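Local coordinates for Glyco_hydro_cc domain-containing protein (PDB 6UBC) that binds oligosaccharides, probably of the beta-1,3-glucan type, as a fungal member of glycoside hydrolase family GH128, subgroup VII, at residues F214-I219 with Y436-S441; G220-D224 with Q407-Y411. All coordinates share one frame; numbering follows the deposited sequence.

Contact 1 (F214-I219 with Y436-S441); sequences FLQGHI and YLTAIS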
loop_
_atom_site.group_PDB
_atom_site.type_symbol
_atom_site.label_atom_id
_atom_site.label_comp_id
_atom_site.label_asym_id
_atom_site.label_seq_id
_atom_site.Cartn_x
_atom_site.Cartn_y
_atom_site.Cartn_z
ATOM N N PHE A 214 9.258 7.383 14.729
ATOM C CA PHE A 214 8.256 8.378 15.197
ATOM C C PHE A 214 6.915 7.726 15.483
ATOM O O PHE A 214 6.235 8.176 16.448
ATOM C CB PHE A 214 8.037 9.533 14.231
ATOM C CG PHE A 214 9.225 10.433 14.061
ATOM C CD1 PHE A 214 9.482 11.476 14.936
ATOM C CD2 PHE A 214 10.099 10.225 12.999
ATOM C CE1 PHE A 214 10.591 12.305 14.740
ATOM C CE2 PHE A 214 11.209 11.061 12.808
ATOM C CZ PHE A 214 11.461 12.094 13.680
ATOM N N LEU A 215 6.518 6.721 14.710
ATOM C CA LEU A 215 5.133 6.172 14.795
ATOM C C LEU A 215 5.084 4.915 15.665
ATOM O O LEU A 215 3.976 4.399 15.927
ATOM C CB LEU A 215 4.559 5.889 13.411
ATOM C CG LEU A 215 4.558 7.057 12.417
ATOM C CD1 LEU A 215 3.914 6.640 11.093
ATOM C CD2 LEU A 215 3.872 8.273 12.926
ATOM N N GLN A 216 6.241 4.409 16.048
ATOM C CA GLN A 216 6.365 3.157 16.820
ATOM C C GLN A 216 5.376 3.188 18.001
ATOM O O GLN A 216 5.156 4.213 18.691
ATOM C CB GLN A 216 7.803 2.859 17.242
ATOM C CG GLN A 216 8.335 3.909 18.191
ATOM C CD GLN A 216 9.731 3.599 18.663
ATOM O OE1 GLN A 216 9.917 2.569 19.322
ATOM N NE2 GLN A 216 10.672 4.510 18.407
ATOM N N GLY A 217 4.737 2.052 18.201
ATOM C CA GLY A 217 3.748 1.890 19.267
ATOM C C GLY A 217 2.347 2.250 18.777
ATOM O O GLY A 217 1.402 2.018 19.506
ATOM N N HIS A 218 2.145 2.842 17.614
ATOM C CA HIS A 218 0.774 3.241 17.171
ATOM C C HIS A 218 0.455 2.661 15.781
ATOM O O HIS A 218 -0.492 3.107 15.195
ATOM C CB HIS A 218 0.605 4.763 17.172
ATOM C CG HIS A 218 0.903 5.428 18.460
ATOM N ND1 HIS A 218 -0.043 5.510 19.467
ATOM C CD2 HIS A 218 2.020 6.095 18.858
ATOM C CE1 HIS A 218 0.505 6.181 20.477
ATOM N NE2 HIS A 218 1.811 6.540 20.115
ATOM N N ILE A 219 1.273 1.724 15.284
ATOM C CA ILE A 219 1.104 1.150 13.928
ATOM C C ILE A 219 1.169 -0.362 14.028
ATOM O O ILE A 219 1.877 -0.879 14.982
ATOM C CB ILE A 219 2.203 1.668 12.998
ATOM C CG1 ILE A 219 3.611 1.527 13.589
ATOM C CG2 ILE A 219 1.893 3.076 12.580
ATOM C CD1 ILE A 219 4.663 1.515 12.459
ATOM N N TYR A 436 -1.108 12.880 11.217
ATOM C CA TYR A 436 -1.362 11.434 11.043
ATOM C C TYR A 436 -1.152 10.729 12.395
ATOM O O TYR A 436 -1.984 9.898 12.788
ATOM C CB TYR A 436 -0.401 10.807 10.025
ATOM C CG TYR A 436 -0.646 9.346 9.749
ATOM C CD1 TYR A 436 -1.815 8.918 9.156
ATOM C CD2 TYR A 436 0.373 8.413 9.910
ATOM C CE1 TYR A 436 -1.996 7.596 8.811
ATOM C CE2 TYR A 436 0.190 7.075 9.596
ATOM C CZ TYR A 436 -1.004 6.656 9.044
ATOM O OH TYR A 436 -1.208 5.341 8.671
ATOM N N LEU A 437 -0.043 11.031 13.063
ATOM C CA LEU A 437 0.298 10.341 14.345
ATOM C C LEU A 437 -0.853 10.569 15.333
ATOM O O LEU A 437 -1.267 9.605 16.001
ATOM C CB LEU A 437 1.656 10.768 14.873
ATOM C CG LEU A 437 2.075 10.201 16.258
ATOM C CD1 LEU A 437 1.984 8.716 16.283
ATOM C CD2 LEU A 437 3.457 10.696 16.680
ATOM N N THR A 438 -1.312 11.789 15.492
ATOM C CA THR A 438 -2.396 12.110 16.439
ATOM C C THR A 438 -3.669 11.376 16.067
ATOM O O THR A 438 -4.294 10.819 16.957
ATOM C CB THR A 438 -2.650 13.616 16.503
ATOM O OG1 THR A 438 -1.438 14.219 16.957
ATOM C CG2 THR A 438 -3.776 13.916 17.448
ATOM N N ALA A 439 -4.025 11.361 14.801
ATOM C CA ALA A 439 -5.248 10.675 14.329
ATOM C C ALA A 439 -5.139 9.169 14.622
ATOM O O ALA A 439 -6.097 8.602 15.187
ATOM C CB ALA A 439 -5.477 10.972 12.870
ATOM N N ILE A 440 -4.037 8.491 14.313
ATOM C CA ILE A 440 -4.026 7.024 14.457
ATOM C C ILE A 440 -3.917 6.729 15.964
ATOM O O ILE A 440 -4.388 5.696 16.372
ATOM C CB ILE A 440 -2.910 6.391 13.641
ATOM C CG1 ILE A 440 -1.500 6.777 14.117
ATOM C CG2 ILE A 440 -3.076 6.715 12.166
ATOM C CD1 ILE A 440 -0.412 6.016 13.409
ATOM N N SER A 441 -3.404 7.659 16.769
ATOM C CA SER A 441 -3.183 7.447 18.224
ATOM C C SER A 441 -4.529 7.441 18.968
ATOM O O SER A 441 -4.589 6.880 20.109
ATOM C CB SER A 441 -2.200 8.491 18.810
ATOM O OG SER A 441 -0.886 8.191 18.318
HETATM O O HOH W 1 -3.372 3.223 15.415
#

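Contact 2 (G220-D224 with Q407-Y411); sequences GWYYD and QAYAY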
loop_
_atom_site.group_PDB
_atom_site.type_symbol
_atom_site.label_atom_id
_atom_site.label_comp_id
_atom_site.label_asym_id
_atom_site.label_seq_id
_atom_site.Cartn_x
_atom_site.Cartn_y
_atom_site.Cartn_z
ATOM N N GLY A 220 0.444 -1.063 13.147
ATOM C CA GLY A 220 0.477 -2.526 13.090
ATOM C C GLY A 220 1.562 -3.098 12.193
ATOM O O GLY A 220 1.900 -4.297 12.350
ATOM N N TRP A 221 2.082 -2.290 11.257
ATOM C CA TRP A 221 2.830 -2.809 10.101
ATOM C C TRP A 221 3.516 -1.677 9.373
ATOM O O TRP A 221 3.138 -0.467 9.586
ATOM C CB TRP A 221 1.901 -3.555 9.152
ATOM C CG TRP A 221 0.835 -2.722 8.495
ATOM C CD1 TRP A 221 -0.267 -2.185 9.116
ATOM C CD2 TRP A 221 0.820 -2.189 7.167
ATOM N NE1 TRP A 221 -1.000 -1.420 8.255
ATOM C CE2 TRP A 221 -0.382 -1.455 7.022
ATOM C CE3 TRP A 221 1.669 -2.303 6.066
ATOM C CZ2 TRP A 221 -0.720 -0.815 5.836
ATOM C CZ3 TRP A 221 1.288 -1.721 4.875
ATOM C CH2 TRP A 221 0.108 -0.993 4.770
ATOM N N TYR A 222 4.476 -2.073 8.546
ATOM C CA TYR A 222 5.261 -1.119 7.763
ATOM C C TYR A 222 5.924 -1.809 6.593
ATOM O O TYR A 222 6.175 -3.008 6.585
ATOM C CB TYR A 222 6.313 -0.486 8.667
ATOM C CG TYR A 222 7.206 -1.470 9.391
ATOM C CD1 TYR A 222 6.902 -1.957 10.656
ATOM C CD2 TYR A 222 8.397 -1.857 8.830
ATOM C CE1 TYR A 222 7.749 -2.847 11.291
ATOM C CE2 TYR A 222 9.256 -2.745 9.432
ATOM C CZ TYR A 222 8.930 -3.258 10.686
ATOM O OH TYR A 222 9.781 -4.130 11.319
ATOM N N TYR A 223 6.249 -0.995 5.603
ATOM C CA TYR A 223 7.007 -1.458 4.414
ATOM C C TYR A 223 7.697 -0.250 3.810
ATOM O O TYR A 223 7.248 0.918 4.088
ATOM C CB TYR A 223 6.067 -2.125 3.424
ATOM C CG TYR A 223 5.263 -1.189 2.537
ATOM C CD1 TYR A 223 4.222 -0.398 3.035
ATOM C CD2 TYR A 223 5.484 -1.144 1.175
ATOM C CE1 TYR A 223 3.490 0.441 2.211
ATOM C CE2 TYR A 223 4.703 -0.372 0.334
ATOM C CZ TYR A 223 3.721 0.458 0.852
ATOM O OH TYR A 223 2.948 1.260 0.034
ATOM N N ASP A 224 8.671 -0.520 2.944
ATOM C CA ASP A 224 9.544 0.552 2.400
ATOM C C ASP A 224 9.834 0.322 0.908
ATOM O O ASP A 224 10.859 0.844 0.427
ATOM C CB ASP A 224 10.802 0.704 3.245
ATOM C CG ASP A 224 11.761 -0.468 3.096
ATOM O OD1 ASP A 224 11.408 -1.453 2.434
ATOM O OD2 ASP A 224 12.862 -0.367 3.647
ATOM N N GLN A 407 -8.882 -3.307 5.924
ATOM C CA GLN A 407 -8.214 -4.018 7.059
ATOM C C GLN A 407 -6.869 -3.384 7.415
ATOM O O GLN A 407 -6.324 -3.725 8.446
ATOM C CB GLN A 407 -7.950 -5.490 6.760
ATOM C CG GLN A 407 -9.165 -6.206 6.281
ATOM C CD GLN A 407 -9.880 -6.630 7.495
ATOM O OE1 GLN A 407 -9.399 -7.530 8.201
ATOM N NE2 GLN A 407 -10.997 -5.943 7.712
ATOM N N ALA A 408 -6.336 -2.484 6.584
ATOM C CA ALA A 408 -5.067 -1.791 6.882
ATOM C C ALA A 408 -4.961 -0.566 5.960
ATOM O O ALA A 408 -5.506 -0.629 4.828
ATOM C CB ALA A 408 -3.890 -2.759 6.706
ATOM N N TYR A 409 -4.208 0.447 6.392
ATOM C CA TYR A 409 -3.907 1.626 5.553
ATOM C C TYR A 409 -2.565 2.199 5.990
ATOM O O TYR A 409 -2.087 2.037 7.159
ATOM C CB TYR A 409 -5.039 2.640 5.687
ATOM C CG TYR A 409 -5.252 3.087 7.112
ATOM C CD1 TYR A 409 -4.526 4.145 7.660
ATOM C CD2 TYR A 409 -6.192 2.488 7.939
ATOM C CE1 TYR A 409 -4.695 4.564 8.967
ATOM C CE2 TYR A 409 -6.386 2.911 9.250
ATOM C CZ TYR A 409 -5.626 3.957 9.776
ATOM O OH TYR A 409 -5.803 4.422 11.049
ATOM N N ALA A 410 -1.942 2.873 5.024
ATOM C CA ALA A 410 -0.630 3.531 5.213
ATOM C C ALA A 410 -0.587 4.870 4.500
ATOM O O ALA A 410 -0.797 4.961 3.253
ATOM C CB ALA A 410 0.472 2.618 4.720
ATOM N N TYR A 411 -0.135 5.859 5.258
ATOM C CA TYR A 411 0.262 7.181 4.747
ATOM C C TYR A 411 1.340 7.049 3.673
ATOM O O TYR A 411 2.395 6.401 3.894
ATOM C CB TYR A 411 0.697 7.999 5.932
ATOM C CG TYR A 411 0.863 9.475 5.710
ATOM C CD1 TYR A 411 1.969 9.979 5.022
ATOM C CD2 TYR A 411 -0.068 10.364 6.173
ATOM C CE1 TYR A 411 2.148 11.341 4.882
ATOM C CE2 TYR A 411 0.105 11.729 6.058
ATOM C CZ TYR A 411 1.194 12.222 5.375
ATOM O OH TYR A 411 1.364 13.567 5.270
#

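Contact 1 (F214-I219 with Y436-S441)
The two methyls of Leu215 divide their work against helix 431-441: CD2 runs alongside Leu437, 3.9 Å from its CB, the two side chains pointing opposite ways, while CD1 comes in at the edge of the Tyr436 ring, 4.0 Å from Tyr436 CE2 and near the ring plane. Leu437 CD1 also lies 3.7 Å from His218 CD2; the Leu437 CG stands anti to the backbone N (chi1 175°), which carries both methyls out to the 214-219 segment. Ser441 OG sits 3.0 Å above the plane of the His218 imidazole, nearer the ring's margin than its middle, while His218 ND1 is hydrogen-bonded to His444 O. Further along, Ile440 CD1 packs against Ile219 CG2 at 3.8 Å.

Behind this shell, Ser441 OG is held by a 2.7 Å bond to Leu437 O, rising from the carbonyl plane on the face opposite to that used by Ser441 N. A type II turn from Leu215 to His218 presents the histidine. Tyr436 is fixed by its OH bonding to Gly205 O. Apolar side chains make most of the direct join, with a serine hydroxyl over the imidazole, and a shared water bridges the two backbone carbonyls, His218 O and Ile440 O.

Contact 2 (G220-D224 with Q407-Y411)
Trp221 carries most of the apolar contact, its indole reaching from strand 221-223 to two alanines of strand 406-411. Ala408 CB lies 3.5 Å from Trp221 NE1, at the pyrrole side, and Ala410 CB lies 3.6 Å from CH2 of the same indole, at the far end of the benzene ring. Both methyls approach obliquely. Tyr223 adds a looser touch, with Ala410 CB near its ring plane, 4.5 Å from Tyr223 CE1. The indole gets across with chi1 of Trp221 at 64°, which sets it over the backbone, flanked by N and C.

Between the two alanines the indole meets backbone rather than side chain. Tyr409 O approaches Trp221 CZ2 obliquely at 3.4 Å, and Tyr409 N lies at the indole edge, in its plane. The Tyr409 side chain itself starts away from strand 221-223 and packs on Tyr436 and Ile440 of helix 431-441, and its OH is hydrogen-bonded to Glu401 OE2.

No hydrogen bond joins the two segments, and the polar ends of Trp221 and Tyr223 find partners outside: Trp221 NE1 donates to Lys203 O, which holds the indole by its pyrrole nitrogen, and Tyr223 OH is bonded to Thr369 O. Trp367 meets the Trp221 ring with planes about 35° apart and also touches Ala408.

The short strand axes come no closer than 8.5 Å and run at 49° to each other, too far apart for direct pairing. Strand 204-207 lies between them and pairs in parallel with both. Side chains from next-but-one strands therefore meet on the inner side of a curled, largely parallel sheet, with helix 431-441 outside it, as expected of the (beta/alpha)8-barrel fold of GH128 enzymes.

Contact 1 and contact 2, whose centres are about 11 Å apart, are linked through the chain on one side, where 214-219 runs directly into 220-224; on the other, 407-411 and 436-441 belong to strand 406-411 and the final helix. They meet through Tyr436 and Ile440, with Tyr436 OH 3.6 Å from Tyr409 CE1 and Ile440 CG2 3.7 Å from Tyr409 OH. Strand 406-411 thus has helix 431-441 on one side and Trp221 on the other. The centre of contact 2 lies about 7 Å from the centre of the chain, that of contact 1 about 17 Å: contact 2 is buried in the barrel interior, contact 1 partly buried at its outer helix layer.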